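Putative cell adhesion protein (Bacteroides fragilis, PDB 4H40) is a putative cell adhesion protein of the fimbrillin-like family and probably serves as a building block of a type of pilus found in gut bacteria. Local coordinates at residues L227-I240 with A253-H265. Numbering follows the deposited sequence.
Sequences LPVKVGDQSASVRI and AHTGVLPTDARSH
The backbones of K230 and V231 run parallel to T260 and D261, and the pairing there is loose. At the other end, strands 237-240 and 253-257 lie in different sheets. Their axes come within 7.6 Å at 151°, so they run roughly antiparallel and meet through side chains. Between these ends, 227-240 passes through a type I turn from D233 to A236.

K230 O accepts two bonds. The hydroxyl T260 OG1 donates to K230 O at 3.1 Å, in the carbonyl plane. D261 N reaches K230 O from above that plane, also at 3.1 Å. With chi1 at -168°, T260 swings OG1 away from its own N, to the K230 carbonyl. V231 sets one methyl, CG1, 3.6 Å from H265 ND1, and turns CG2 to D261. R263 forms a side-on salt bridge with D261, NE to OD1 and NH2 to OD2. Both nitrogens sit well above the carboxylate plane. This grip should steady D261 beside V231. V229 CG1 lies against the T260 backbone. The L227 and L258 side chains cross at about a right angle, with L227 CD1 3.9 Å from L258 CD2. L227 CD1 also touches P259 CD.

Between the sheets, I240 lies across A253 to T255 of the facing strand. Its CG1 and CD1 lie on T255, while CG2 packs on A253 CB at 3.7 Å. V238 meets T255 tip to tip and crosses V257 at 4.2 Å between their CG1 atoms. A water joins R239 O to T255 OG1. I206 of strand 197-207 and F186 of strand 177-190 extend this apolar layer.

Face-to-face packing of strands from two sheets is consistent with the transthyretin-like beta-sandwich of fimbrillin-like proteins.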
loop_
_atom_site.group_PDB
_atom_site.type_symbol
_atom_site.label_atom_id
_atom_site.label_comp_id
_atom_site.label_asym_id
_atom_site.label_seq_id
_atom_site.Cartn_x
_atom_site.Cartn_y
_atom_site.Cartn_z
ATOM N N LEU B 227 1.889 9.458 -25.258
ATOM C CA LEU B 227 1.567 8.060 -24.920
ATOM C C LEU B 227 0.287 7.933 -24.065
ATOM O O LEU B 227 0.178 8.592 -23.022
ATOM C CB LEU B 227 2.716 7.356 -24.177
ATOM C CG LEU B 227 4.074 7.292 -24.826
ATOM C CD1 LEU B 227 5.032 6.519 -23.947
ATOM C CD2 LEU B 227 4.003 6.685 -26.207
ATOM N N PRO B 228 -0.681 7.081 -24.478
ATOM C CA PRO B 228 -1.918 6.950 -23.688
ATOM C C PRO B 228 -1.722 6.144 -22.412
ATOM O O PRO B 228 -0.793 5.336 -22.328
ATOM C CB PRO B 228 -2.866 6.229 -24.645
ATOM C CG PRO B 228 -1.964 5.412 -25.505
ATOM C CD PRO B 228 -0.720 6.229 -25.688
ATOM N N VAL B 229 -2.641 6.339 -21.449
ATOM C CA VAL B 229 -2.673 5.628 -20.165
ATOM C C VAL B 229 -3.788 4.552 -20.244
ATOM O O VAL B 229 -4.842 4.694 -19.602
ATOM C CB VAL B 229 -2.843 6.563 -18.925
ATOM C CG1 VAL B 229 -2.356 5.867 -17.653
ATOM C CG2 VAL B 229 -2.133 7.905 -19.111
ATOM N N LYS B 230 -3.575 3.500 -21.075
ATOM C CA LYS B 230 -4.571 2.424 -21.224
ATOM C C LYS B 230 -4.200 1.193 -20.342
ATOM O O LYS B 230 -3.080 1.108 -19.810
ATOM C CB LYS B 230 -4.880 2.023 -22.702
ATOM C CG LYS B 230 -3.743 2.067 -23.727
ATOM C CD LYS B 230 -4.182 1.402 -25.044
ATOM C CE LYS B 230 -3.273 1.675 -26.223
ATOM N NZ LYS B 230 -1.965 0.965 -26.118
ATOM N N VAL B 231 -5.197 0.287 -20.149
ATOM C CA VAL B 231 -5.172 -0.904 -19.300
ATOM C C VAL B 231 -4.040 -1.876 -19.732
ATOM O O VAL B 231 -3.968 -2.294 -20.896
ATOM C CB VAL B 231 -6.582 -1.592 -19.248
ATOM C CG1 VAL B 231 -6.553 -2.881 -18.431
ATOM C CG2 VAL B 231 -7.634 -0.649 -18.662
ATOM N N GLY B 232 -3.180 -2.208 -18.770
ATOM C CA GLY B 232 -2.070 -3.143 -18.955
ATOM C C GLY B 232 -2.513 -4.594 -18.992
ATOM O O GLY B 232 -3.677 -4.859 -18.716
ATOM N N ASP B 233 -1.623 -5.572 -19.302
ATOM C CA ASP B 233 -2.118 -6.951 -19.345
ATOM C C ASP B 233 -1.157 -8.039 -18.840
ATOM O O ASP B 233 0.054 -7.930 -19.006
ATOM C CB ASP B 233 -2.606 -7.320 -20.761
ATOM C CG ASP B 233 -1.555 -7.544 -21.826
ATOM O OD1 ASP B 233 -0.514 -6.871 -21.778
ATOM O OD2 ASP B 233 -1.819 -8.333 -22.765
ATOM N N GLN B 234 -1.766 -9.137 -18.293
ATOM C CA GLN B 234 -1.219 -10.410 -17.756
ATOM C C GLN B 234 0.044 -10.936 -18.489
ATOM O O GLN B 234 0.874 -11.623 -17.873
ATOM C CB GLN B 234 -2.301 -11.532 -17.786
ATOM C CG GLN B 234 -3.006 -11.739 -19.144
ATOM C CD GLN B 234 -3.984 -12.911 -19.233
ATOM O OE1 GLN B 234 -4.855 -13.132 -18.374
ATOM N NE2 GLN B 234 -3.926 -13.639 -20.340
ATOM N N SER B 235 0.155 -10.635 -19.805
ATOM C CA SER B 235 1.230 -11.073 -20.699
ATOM C C SER B 235 2.400 -10.057 -20.815
ATOM O O SER B 235 3.520 -10.501 -21.079
ATOM C CB SER B 235 0.668 -11.382 -22.083
ATOM O OG SER B 235 0.066 -10.234 -22.661
ATOM N N ALA B 236 2.163 -8.728 -20.633
ATOM C CA ALA B 236 3.250 -7.740 -20.730
ATOM C C ALA B 236 4.038 -7.677 -19.448
ATOM O O ALA B 236 3.476 -7.566 -18.356
ATOM C CB ALA B 236 2.720 -6.369 -21.091
ATOM N N SER B 237 5.359 -7.769 -19.587
ATOM C CA SER B 237 6.284 -7.772 -18.456
ATOM C C SER B 237 7.631 -7.103 -18.782
ATOM O O SER B 237 7.964 -6.866 -19.953
ATOM C CB SER B 237 6.518 -9.210 -17.977
ATOM O OG SER B 237 7.556 -9.881 -18.673
ATOM N N VAL B 238 8.409 -6.829 -17.724
ATOM C CA VAL B 238 9.752 -6.265 -17.834
ATOM C C VAL B 238 10.646 -6.879 -16.710
ATOM O O VAL B 238 10.155 -7.172 -15.620
ATOM C CB VAL B 238 9.776 -4.711 -17.884
ATOM C CG1 VAL B 238 9.353 -4.074 -16.569
ATOM C CG2 VAL B 238 11.144 -4.217 -18.301
ATOM N N ARG B 239 11.923 -7.143 -17.023
ATOM C CA ARG B 239 12.859 -7.702 -16.067
ATOM C C ARG B 239 14.002 -6.718 -15.745
ATOM O O ARG B 239 14.603 -6.143 -16.658
ATOM C CB ARG B 239 13.416 -9.014 -16.606
ATOM C CG ARG B 239 14.226 -9.798 -15.596
ATOM C CD ARG B 239 14.789 -11.102 -16.132
ATOM N NE ARG B 239 13.790 -12.013 -16.715
ATOM C CZ ARG B 239 12.980 -12.815 -16.023
ATOM N NH1 ARG B 239 12.990 -12.800 -14.691
ATOM N NH2 ARG B 239 12.135 -13.617 -16.652
ATOM N N ILE B 240 14.264 -6.492 -14.450
ATOM C CA ILE B 240 15.389 -5.675 -13.969
ATOM C C ILE B 240 16.429 -6.690 -13.560
ATOM O O ILE B 240 16.139 -7.528 -12.716
ATOM C CB ILE B 240 15.047 -4.681 -12.822
ATOM C CG1 ILE B 240 13.713 -3.903 -13.059
ATOM C CG2 ILE B 240 16.221 -3.737 -12.597
ATOM C CD1 ILE B 240 13.207 -3.108 -11.803
ATOM N N ALA B 253 17.213 -1.123 -7.529
ATOM C CA ALA B 253 16.879 -1.505 -8.896
ATOM C C ALA B 253 15.793 -0.581 -9.409
ATOM O O ALA B 253 14.899 -0.218 -8.656
ATOM C CB ALA B 253 16.442 -2.960 -8.951
ATOM N N HIS B 254 15.914 -0.123 -10.643
ATOM C CA HIS B 254 14.916 0.746 -11.257
ATOM C C HIS B 254 14.708 0.389 -12.727
ATOM O O HIS B 254 15.528 -0.291 -13.339
ATOM C CB HIS B 254 15.263 2.234 -11.098
ATOM C CG HIS B 254 16.521 2.653 -11.786
ATOM N ND1 HIS B 254 16.492 3.358 -12.967
ATOM C CD2 HIS B 254 17.809 2.463 -11.429
ATOM C CE1 HIS B 254 17.753 3.585 -13.286
ATOM N NE2 HIS B 254 18.578 3.046 -12.402
ATOM N N THR B 255 13.579 0.807 -13.267
ATOM C CA THR B 255 13.244 0.585 -14.660
ATOM C C THR B 255 12.178 1.548 -15.088
ATOM O O THR B 255 11.428 2.074 -14.248
ATOM C CB THR B 255 12.801 -0.872 -14.917
ATOM O OG1 THR B 255 12.966 -1.154 -16.288
ATOM C CG2 THR B 255 11.375 -1.169 -14.492
ATOM N N GLY B 256 12.102 1.738 -16.403
ATOM C CA GLY B 256 11.068 2.544 -17.015
ATOM C C GLY B 256 9.895 1.637 -17.288
ATOM O O GLY B 256 10.084 0.449 -17.577
ATOM N N VAL B 257 8.689 2.174 -17.167
ATOM C CA VAL B 257 7.464 1.461 -17.499
ATOM C C VAL B 257 6.587 2.451 -18.255
ATOM O O VAL B 257 6.599 3.645 -17.960
ATOM C CB VAL B 257 6.724 0.744 -16.317
ATOM C CG1 VAL B 257 7.579 -0.370 -15.729
ATOM C CG2 VAL B 257 6.307 1.710 -15.229
ATOM N N LEU B 258 5.884 1.974 -19.258
ATOM C CA LEU B 258 5.024 2.841 -20.042
ATOM C C LEU B 258 3.823 3.278 -19.216
ATOM O O LEU B 258 3.354 2.453 -18.425
ATOM C CB LEU B 258 4.528 2.103 -21.299
ATOM C CG LEU B 258 5.547 1.682 -22.337
ATOM C CD1 LEU B 258 4.860 0.825 -23.392
ATOM C CD2 LEU B 258 6.193 2.884 -22.994
ATOM N N PRO B 259 3.265 4.517 -19.413
ATOM C CA PRO B 259 2.056 4.894 -18.666
ATOM C C PRO B 259 0.976 3.829 -18.838
ATOM O O PRO B 259 0.701 3.394 -19.967
ATOM C CB PRO B 259 1.666 6.234 -19.285
ATOM C CG PRO B 259 2.966 6.800 -19.760
ATOM C CD PRO B 259 3.695 5.613 -20.307
ATOM N N THR B 260 0.478 3.309 -17.699
ATOM C CA THR B 260 -0.522 2.251 -17.684
ATOM C C THR B 260 -1.507 2.414 -16.547
ATOM O O THR B 260 -1.139 2.770 -15.433
ATOM C CB THR B 260 0.118 0.841 -17.681
ATOM O OG1 THR B 260 -0.905 -0.127 -17.942
ATOM C CG2 THR B 260 0.839 0.497 -16.403
ATOM N N ASP B 261 -2.778 2.132 -16.873
ATOM C CA ASP B 261 -3.934 2.126 -15.978
ATOM C C ASP B 261 -4.198 0.689 -15.507
ATOM O O ASP B 261 -4.683 -0.146 -16.280
ATOM C CB ASP B 261 -5.187 2.712 -16.690
ATOM C CG ASP B 261 -6.481 2.635 -15.892
ATOM O OD1 ASP B 261 -6.409 2.591 -14.633
ATOM O OD2 ASP B 261 -7.567 2.628 -16.519
ATOM N N ALA B 262 -3.895 0.420 -14.239
ATOM C CA ALA B 262 -4.092 -0.887 -13.611
ATOM C C ALA B 262 -4.819 -0.723 -12.272
ATOM O O ALA B 262 -4.602 -1.487 -11.327
ATOM C CB ALA B 262 -2.750 -1.579 -13.422
ATOM N N ARG B 263 -5.689 0.291 -12.205
ATOM C CA ARG B 263 -6.528 0.652 -11.047
ATOM C C ARG B 263 -7.511 -0.463 -10.691
ATOM O O ARG B 263 -7.841 -0.664 -9.513
ATOM C CB ARG B 263 -7.297 1.937 -11.349
ATOM C CG ARG B 263 -6.429 3.200 -11.295
ATOM C CD ARG B 263 -7.241 4.416 -11.693
ATOM N NE ARG B 263 -7.629 4.365 -13.100
ATOM C CZ ARG B 263 -8.543 5.148 -13.660
ATOM N NH1 ARG B 263 -9.183 6.058 -12.936
ATOM N NH2 ARG B 263 -8.826 5.026 -14.951
ATOM N N SER B 264 -7.967 -1.192 -11.738
ATOM C CA SER B 264 -8.904 -2.318 -11.643
ATOM C C SER B 264 -8.177 -3.665 -11.746
ATOM O O SER B 264 -8.810 -4.700 -11.572
ATOM C CB SER B 264 -9.972 -2.239 -12.734
ATOM O OG SER B 264 -10.161 -0.943 -13.280
ATOM N N HIS B 265 -6.857 -3.657 -12.032
ATOM C CA HIS B 265 -6.078 -4.877 -12.217
ATOM C C HIS B 265 -4.891 -4.901 -11.259
ATOM O O HIS B 265 -4.707 -3.973 -10.486
ATOM C CB HIS B 265 -5.643 -4.991 -13.702
ATOM C CG HIS B 265 -6.812 -5.158 -14.620
ATOM N ND1 HIS B 265 -7.462 -4.067 -15.167
ATOM C CD2 HIS B 265 -7.479 -6.286 -14.977
ATOM C CE1 HIS B 265 -8.489 -4.571 -15.849
ATOM N NE2 HIS B 265 -8.531 -5.902 -15.769
HETATM O O HOH W 1 14.492 -3.368 -17.115
#